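Local coordinates for putative cytoplasmic protein (Salmonella typhimurium, PDB 2GK3) that is of unknown function but forms hexamers and belongs to a family related to class I glutamine amidotransferases, at residues Thr142-Asp154 with Val211-Met224. Residues are numbered along the deposited sequence; the frame is centred on the assembly and turned at random.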
ATOM      1  N   THR E 142     -22.715  15.677   4.780  1.00 27.62           N
ATOM      2  CA  THR E 142     -23.669  14.765   4.140  1.00 27.30           C
ATOM      3  C   THR E 142     -25.083  15.103   4.560  1.00 28.15           C
ATOM      4  O   THR E 142     -25.294  15.807   5.556  1.00 28.69           O
ATOM      5  CB  THR E 142     -23.415  13.272   4.526  1.00 27.43           C
ATOM      6  OG1 THR E 142     -23.793  13.055   5.892  1.00 25.10           O
ATOM      7  CG2 THR E 142     -21.945  12.856   4.307  1.00 24.15           C
ATOM      8  N   VAL E 143     -26.060  14.576   3.820  1.00 28.61           N
ATOM      9  CA  VAL E 143     -27.486  14.817   4.113  1.00 28.00           C
ATOM     10  C   VAL E 143     -27.954  14.199   5.437  1.00 28.51           C
ATOM     11  O   VAL E 143     -29.105  14.396   5.860  1.00 28.59           O
ATOM     12  CB  VAL E 143     -28.377  14.392   2.939  1.00 28.16           C
ATOM     13  CG1 VAL E 143     -28.076  15.294   1.705  1.00 27.87           C
ATOM     14  CG2 VAL E 143     -28.157  12.931   2.587  1.00 28.66           C
ATOM     15  N   LEU E 144     -27.060  13.469   6.104  1.00 27.81           N
ATOM     16  CA  LEU E 144     -27.390  12.855   7.386  1.00 27.39           C
ATOM     17  C   LEU E 144     -27.132  13.775   8.600  1.00 27.04           C
ATOM     18  O   LEU E 144     -27.681  13.546   9.671  1.00 26.90           O
ATOM     19  CB  LEU E 144     -26.613  11.529   7.560  1.00 27.06           C
ATOM     20  CG  LEU E 144     -27.228  10.464   8.477  1.00 26.71           C
ATOM     21  CD1 LEU E 144     -28.598   9.974   7.929  1.00 28.84           C
ATOM     22  CD2 LEU E 144     -26.272   9.271   8.710  1.00 27.37           C
ATOM     23  N   ALA E 145     -26.272  14.779   8.444  1.00 27.01           N
ATOM     24  CA  ALA E 145     -25.964  15.716   9.536  1.00 27.00           C
ATOM     25  C   ALA E 145     -27.243  16.296  10.199  1.00 27.52           C
ATOM     26  O   ALA E 145     -27.366  16.294  11.420  1.00 27.38           O
ATOM     27  CB  ALA E 145     -25.004  16.831   9.053  1.00 26.33           C
ATOM     28  N   GLU E 146     -28.211  16.734   9.394  1.00 28.05           N
ATOM     29  CA  GLU E 146     -29.470  17.292   9.934  1.00 28.82           C
ATOM     30  C   GLU E 146     -30.330  16.308  10.711  1.00 29.28           C
ATOM     31  O   GLU E 146     -31.228  16.726  11.447  1.00 29.85           O
ATOM     32  CB  GLU E 146     -30.334  17.903   8.820  1.00 28.52           C
ATOM     33  CG  GLU E 146     -29.810  19.211   8.270  1.00 30.57           C
ATOM     34  CD  GLU E 146     -29.920  20.366   9.255  1.00 31.79           C
ATOM     35  OE1 GLU E 146     -30.691  20.259  10.229  1.00 34.04           O
ATOM     36  OE2 GLU E 146     -29.230  21.386   9.050  1.00 31.51           O
ATOM     37  N   VAL E 147     -30.085  15.011  10.533  1.00 29.53           N
ATOM     38  CA  VAL E 147     -30.869  13.991  11.234  1.00 29.32           C
ATOM     39  C   VAL E 147     -30.330  13.790  12.654  1.00 29.18           C
ATOM     40  O   VAL E 147     -31.092  13.448  13.562  1.00 29.22           O
ATOM     41  CB  VAL E 147     -30.946  12.635  10.443  1.00 29.53           C
ATOM     42  CG1 VAL E 147     -31.683  11.562  11.233  1.00 29.84           C
ATOM     43  CG2 VAL E 147     -31.624  12.828   9.089  1.00 28.61           C
ATOM     44  N   LEU E 148     -29.037  14.025  12.855  1.00 28.44           N
ATOM     45  CA  LEU E 148     -28.405  13.672  14.146  1.00 28.45           C
ATOM     46  C   LEU E 148     -28.666  14.733  15.211  1.00 28.49           C
ATOM     47  O   LEU E 148     -28.810  15.909  14.880  1.00 28.06           O
ATOM     48  CB  LEU E 148     -26.893  13.401  13.981  1.00 27.90           C
ATOM     49  CG  LEU E 148     -26.518  12.379  12.890  1.00 27.82           C
ATOM     50  CD1 LEU E 148     -25.014  12.351  12.705  1.00 25.63           C
ATOM     51  CD2 LEU E 148     -27.088  10.945  13.137  1.00 25.04           C
ATOM     52  N   PRO E 149     -28.759  14.322  16.494  1.00 28.70           N
ATOM     53  CA  PRO E 149     -29.047  15.304  17.539  1.00 28.76           C
ATOM     54  C   PRO E 149     -27.799  16.047  18.056  1.00 29.16           C
ATOM     55  O   PRO E 149     -27.833  16.658  19.133  1.00 29.34           O
ATOM     56  CB  PRO E 149     -29.667  14.444  18.637  1.00 28.23           C
ATOM     57  CG  PRO E 149     -28.969  13.159  18.518  1.00 27.97           C
ATOM     58  CD  PRO E 149     -28.661  12.962  17.052  1.00 28.36           C
ATOM     59  N   VAL E 150     -26.705  15.969  17.302  1.00 29.87           N
ATOM     60  CA  VAL E 150     -25.470  16.695  17.628  1.00 29.71           C
ATOM     61  C   VAL E 150     -24.974  17.479  16.411  1.00 29.74           C
ATOM     62  O   VAL E 150     -25.330  17.175  15.263  1.00 29.92           O
ATOM     63  CB  VAL E 150     -24.340  15.752  18.167  1.00 30.38           C
ATOM     64  CG1 VAL E 150     -24.774  15.050  19.446  1.00 30.28           C
ATOM     65  CG2 VAL E 150     -23.865  14.733  17.097  1.00 29.49           C
ATOM     66  N   ILE E 151     -24.149  18.491  16.658  1.00 29.33           N
ATOM     67  CA  ILE E 151     -23.492  19.234  15.568  1.00 28.39           C
ATOM     68  C   ILE E 151     -22.032  18.841  15.649  1.00 27.78           C
ATOM     69  O   ILE E 151     -21.453  18.841  16.729  1.00 28.42           O
ATOM     70  CB  ILE E 151     -23.704  20.763  15.722  1.00 28.44           C
ATOM     71  CG1 ILE E 151     -25.168  21.118  15.430  1.00 29.17           C
ATOM     72  CG2 ILE E 151     -22.774  21.559  14.792  1.00 27.17           C
ATOM     73  CD1 ILE E 151     -25.614  22.407  16.103  1.00 31.59           C
HETATM   74  N   MSE E 152     -21.451  18.456  14.524  1.00 26.98           N
HETATM   75  CA  MSE E 152     -20.089  17.951  14.494  1.00 25.72           C
HETATM   76  C   MSE E 152     -19.042  19.062  14.372  1.00 27.35           C
HETATM   77  O   MSE E 152     -19.381  20.218  14.110  1.00 27.12           O
HETATM   78  CB  MSE E 152     -19.938  16.966  13.332  1.00 25.76           C
HETATM   79  CG  MSE E 152     -20.176  15.490  13.723  1.00 25.40           C
HETATM   80 SE   MSE E 152     -20.818  14.516  12.207  0.50 20.28          SE
HETATM   81  CE  MSE E 152     -19.292  14.597  11.147  1.00 29.72           C
ATOM     82  N   LEU E 153     -17.772  18.705  14.543  1.00 28.41           N
ATOM     83  CA  LEU E 153     -16.664  19.647  14.285  1.00 29.87           C
ATOM     84  C   LEU E 153     -16.367  19.741  12.781  1.00 30.15           C
ATOM     85  O   LEU E 153     -16.914  18.975  11.992  1.00 30.74           O
ATOM     86  CB  LEU E 153     -15.401  19.250  15.072  1.00 29.53           C
ATOM     87  CG  LEU E 153     -15.523  19.014  16.588  1.00 30.14           C
ATOM     88  CD1 LEU E 153     -14.145  18.751  17.218  1.00 32.23           C
ATOM     89  CD2 LEU E 153     -16.220  20.165  17.316  1.00 31.88           C
ATOM     90  N   ASP E 154     -15.531  20.696  12.392  1.00 30.59           N
ATOM     91  CA  ASP E 154     -15.144  20.888  10.986  1.00 31.64           C
ATOM     92  C   ASP E 154     -13.926  20.074  10.531  1.00 30.64           C
ATOM     93  O   ASP E 154     -13.637  20.006   9.346  1.00 31.98           O
ATOM     94  CB  ASP E 154     -14.907  22.374  10.697  1.00 32.17           C
ATOM     95  CG  ASP E 154     -16.165  23.201  10.870  1.00 36.09           C
ATOM     96  OD1 ASP E 154     -17.248  22.758  10.394  1.00 39.25           O
ATOM     97  OD2 ASP E 154     -16.077  24.290  11.492  1.00 39.32           O
ATOM     98  N   VAL E 211     -26.642  11.236  23.887  1.00 30.50           N
ATOM     99  CA  VAL E 211     -27.549  12.315  23.488  1.00 30.94           C
ATOM    100  C   VAL E 211     -28.760  11.745  22.745  1.00 31.28           C
ATOM    101  O   VAL E 211     -28.599  10.945  21.817  1.00 30.77           O
ATOM    102  CB  VAL E 211     -26.845  13.357  22.555  1.00 31.10           C
ATOM    103  CG1 VAL E 211     -27.819  14.480  22.142  1.00 30.60           C
ATOM    104  CG2 VAL E 211     -25.585  13.948  23.229  1.00 31.41           C
ATOM    105  N   PHE E 212     -29.956  12.178  23.155  1.00 30.98           N
ATOM    106  CA  PHE E 212     -31.216  11.746  22.527  1.00 31.31           C
ATOM    107  C   PHE E 212     -31.911  12.901  21.814  1.00 31.96           C
ATOM    108  O   PHE E 212     -31.943  14.023  22.309  1.00 32.37           O
ATOM    109  CB  PHE E 212     -32.162  11.093  23.564  1.00 30.29           C
ATOM    110  CG  PHE E 212     -31.637   9.794  24.123  1.00 29.25           C
ATOM    111  CD1 PHE E 212     -31.840   8.601  23.442  1.00 29.22           C
ATOM    112  CD2 PHE E 212     -30.900   9.773  25.307  1.00 28.36           C
ATOM    113  CE1 PHE E 212     -31.323   7.406  23.929  1.00 29.61           C
ATOM    114  CE2 PHE E 212     -30.395   8.590  25.808  1.00 27.42           C
ATOM    115  CZ  PHE E 212     -30.603   7.405  25.123  1.00 28.98           C
ATOM    116  N   GLY E 213     -32.463  12.635  20.645  1.00 32.69           N
ATOM    117  CA  GLY E 213     -33.272  13.641  19.979  1.00 33.76           C
ATOM    118  C   GLY E 213     -34.415  13.071  19.179  1.00 34.28           C
ATOM    119  O   GLY E 213     -34.763  11.893  19.316  1.00 34.79           O
ATOM    120  N   GLU E 214     -35.003  13.913  18.340  1.00 34.74           N
ATOM    121  CA  GLU E 214     -36.071  13.483  17.463  1.00 35.37           C
ATOM    122  C   GLU E 214     -35.841  14.092  16.107  1.00 35.10           C
ATOM    123  O   GLU E 214     -35.146  15.106  15.979  1.00 35.34           O
ATOM    124  CB  GLU E 214     -37.429  13.887  18.026  1.00 35.76           C
ATOM    125  CG  GLU E 214     -37.597  13.472  19.492  1.00 38.98           C
ATOM    126  CD  GLU E 214     -39.006  13.642  20.024  1.00 43.09           C
ATOM    127  OE1 GLU E 214     -39.948  13.713  19.206  1.00 44.32           O
ATOM    128  OE2 GLU E 214     -39.166  13.681  21.273  1.00 44.60           O
ATOM    129  N   TYR E 215     -36.390  13.446  15.093  1.00 34.49           N
ATOM    130  CA  TYR E 215     -36.339  13.943  13.740  1.00 34.05           C
ATOM    131  C   TYR E 215     -37.611  13.536  13.008  1.00 35.10           C
ATOM    132  O   TYR E 215     -37.730  12.386  12.526  1.00 35.19           O
ATOM    133  CB  TYR E 215     -35.105  13.413  13.006  1.00 33.60           C
ATOM    134  CG  TYR E 215     -34.967  14.004  11.628  1.00 32.43           C
ATOM    135  CD1 TYR E 215     -34.545  15.317  11.458  1.00 32.33           C
ATOM    136  CD2 TYR E 215     -35.290  13.270  10.503  1.00 30.94           C
ATOM    137  CE1 TYR E 215     -34.437  15.875  10.205  1.00 32.66           C
ATOM    138  CE2 TYR E 215     -35.177  13.815   9.252  1.00 32.14           C
ATOM    139  CZ  TYR E 215     -34.759  15.119   9.112  1.00 32.51           C
ATOM    140  OH  TYR E 215     -34.648  15.660   7.871  1.00 32.82           O
ATOM    141  N   GLN E 216     -38.529  14.500  12.883  1.00 35.54           N
ATOM    142  CA  GLN E 216     -39.904  14.257  12.418  1.00 36.39           C
ATOM    143  C   GLN E 216     -40.512  13.105  13.245  1.00 36.31           C
ATOM    144  O   GLN E 216     -40.492  13.195  14.468  1.00 36.72           O
ATOM    145  CB  GLN E 216     -39.980  14.111  10.879  1.00 36.19           C
ATOM    146  CG  GLN E 216     -39.715  15.470  10.120  1.00 36.84           C
ATOM    147  CD  GLN E 216     -39.847  15.392   8.570  1.00 38.35           C
ATOM    148  OE1 GLN E 216     -40.620  14.579   8.030  1.00 40.85           O
ATOM    149  NE2 GLN E 216     -39.099  16.248   7.859  1.00 36.33           N
ATOM    150  N   GLN E 217     -41.013  12.033  12.628  1.00 36.37           N
ATOM    151  CA  GLN E 217     -41.599  10.915  13.408  1.00 36.52           C
ATOM    152  C   GLN E 217     -40.578  10.051  14.185  1.00 35.22           C
ATOM    153  O   GLN E 217     -40.912   9.450  15.204  1.00 34.92           O
ATOM    154  CB  GLN E 217     -42.492  10.014  12.526  1.00 36.33           C
ATOM    155  CG  GLN E 217     -43.784  10.683  12.034  1.00 37.45           C
ATOM    156  CD  GLN E 217     -44.517   9.873  10.959  1.00 38.88           C
ATOM    157  OE1 GLN E 217     -44.949  10.421   9.946  1.00 43.88           O
ATOM    158  NE2 GLN E 217     -44.657   8.564  11.174  1.00 42.66           N
ATOM    159  N   GLY E 218     -39.342   9.995  13.705  1.00 34.13           N
ATOM    160  CA  GLY E 218     -38.334   9.115  14.295  1.00 33.60           C
ATOM    161  C   GLY E 218     -37.572   9.670  15.483  1.00 33.20           C
ATOM    162  O   GLY E 218     -37.681  10.840  15.823  1.00 32.93           O
ATOM    163  N   LYS E 219     -36.804   8.800  16.122  1.00 33.43           N
ATOM    164  CA  LYS E 219     -36.064   9.137  17.320  1.00 33.59           C
ATOM    165  C   LYS E 219     -34.599   8.796  17.120  1.00 32.83           C
ATOM    166  O   LYS E 219     -34.252   7.849  16.413  1.00 32.42           O
ATOM    167  CB  LYS E 219     -36.616   8.394  18.527  1.00 33.94           C
ATOM    168  CG  LYS E 219     -37.850   9.032  19.113  1.00 38.25           C
ATOM    169  CD  LYS E 219     -38.309   8.267  20.343  1.00 43.04           C
ATOM    170  CE  LYS E 219     -39.075   9.186  21.300  1.00 47.52           C
ATOM    171  NZ  LYS E 219     -38.203   9.753  22.410  1.00 49.96           N
ATOM    172  N   THR E 220     -33.745   9.588  17.748  1.00 31.81           N
ATOM    173  CA  THR E 220     -32.338   9.551  17.450  1.00 31.23           C
ATOM    174  C   THR E 220     -31.489   9.477  18.713  1.00 30.78           C
ATOM    175  O   THR E 220     -31.916   9.883  19.802  1.00 30.69           O
ATOM    176  CB  THR E 220     -31.933  10.758  16.574  1.00 31.40           C
ATOM    177  OG1 THR E 220     -32.198  11.980  17.282  1.00 32.23           O
ATOM    178  CG2 THR E 220     -32.720  10.746  15.254  1.00 30.02           C
ATOM    179  N   ALA E 221     -30.293   8.926  18.554  1.00 29.63           N
ATOM    180  CA  ALA E 221     -29.365   8.782  19.649  1.00 29.34           C
ATOM    181  C   ALA E 221     -27.934   8.796  19.116  1.00 29.58           C
ATOM    182  O   ALA E 221     -27.651   8.352  17.986  1.00 28.97           O
ATOM    183  CB  ALA E 221     -29.633   7.507  20.423  1.00 29.13           C
ATOM    184  N   CYS E 222     -27.036   9.339  19.922  1.00 28.90           N
ATOM    185  CA  CYS E 222     -25.627   9.320  19.556  1.00 29.90           C
ATOM    186  C   CYS E 222     -24.861   8.911  20.790  1.00 29.28           C
ATOM    187  O   CYS E 222     -25.094   9.456  21.869  1.00 29.94           O
ATOM    188  CB  CYS E 222     -25.156  10.697  19.062  1.00 29.16           C
ATOM    189  SG  CYS E 222     -25.725  11.145  17.407  1.00 33.40           S
ATOM    190  N   PHE E 223     -23.974   7.937  20.637  1.00 28.56           N
ATOM    191  CA  PHE E 223     -23.072   7.594  21.701  1.00 28.12           C
ATOM    192  C   PHE E 223     -21.690   7.947  21.201  1.00 27.84           C
ATOM    193  O   PHE E 223     -21.250   7.417  20.185  1.00 28.47           O
ATOM    194  CB  PHE E 223     -23.174   6.108  22.075  1.00 27.75           C
ATOM    195  CG  PHE E 223     -22.343   5.743  23.267  1.00 27.21           C
ATOM    196  CD1 PHE E 223     -22.824   5.967  24.559  1.00 26.60           C
ATOM    197  CD2 PHE E 223     -21.075   5.206  23.105  1.00 26.33           C
ATOM    198  CE1 PHE E 223     -22.057   5.655  25.679  1.00 27.32           C
ATOM    199  CE2 PHE E 223     -20.299   4.874  24.218  1.00 27.45           C
ATOM    200  CZ  PHE E 223     -20.790   5.099  25.512  1.00 27.12           C
HETATM  201  N   MSE E 224     -21.004   8.836  21.917  1.00 27.70           N
HETATM  202  CA  MSE E 224     -19.880   9.578  21.315  1.00 27.38           C
HETATM  203  C   MSE E 224     -18.566   8.850  21.393  1.00 27.88           C
HETATM  204  O   MSE E 224     -17.596   9.225  20.739  1.00 28.44           O
HETATM  205  CB  MSE E 224     -19.748  10.996  21.904  1.00 26.76           C
HETATM  206  CG  MSE E 224     -20.979  11.880  21.728  1.00 24.82           C
HETATM  207 SE   MSE E 224     -21.741  11.980  19.926  0.50 22.02          SE
HETATM  208  CE  MSE E 224     -23.493  12.124  20.673  0.50 25.42           C
TER
HETATM  209  O   HOH W   1     -32.353  14.156  15.813  1.00 34.12           O
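Y215 swings its CG anti to the backbone N (chi1 -175°), which brings the ring back over V147. V147 meets it with both methyls: its first torsion (176°) sets CG1 beside its own carbonyl carbon and CG2 beside its N, and CG2 sits over one ring face, 3.9 Å from the centroid and 18° off the normal, a CH-pi contact. P149 packs through CB, CG and CD against the antiparallel beta hairpin of strands 211-215 and 218-223, closed by the type II' turn Y215-G218; V211, G213, Y215, T220 and C222 lie on the face that 142-154 covers. The P149 CB comes to 3.9 Å from G213 N, at a residue with no side chain to block it, and P149 CD packs 3.5 Å from C222 SG. T220 slides past the proline ring, OG1 against CG and CD. V150 continues the row, CG1 touching V211 CG2 and meeting CE of M224, a selenomethionine, tip to tip at 3.4 Å, a tight fit. One water links the segments, donating to V147 O at 2.7 Å and to E214 O and accepting from T220 OG1 at 2.6 Å. Outside the two segments, R195 hydrogen-bonds to L148 O and A145 O, which would tie down the segment carrying V147 and P149, while strand 150-151 pairs with strand 185-194. F212, turned the other way, stacks on H174 and meets helix 242-253. With the direct contacts almost wholly apolar, the join rests on shape and burial, and the water adds a directional bridge from V147 O to E214 O and the T220 hydroxyl.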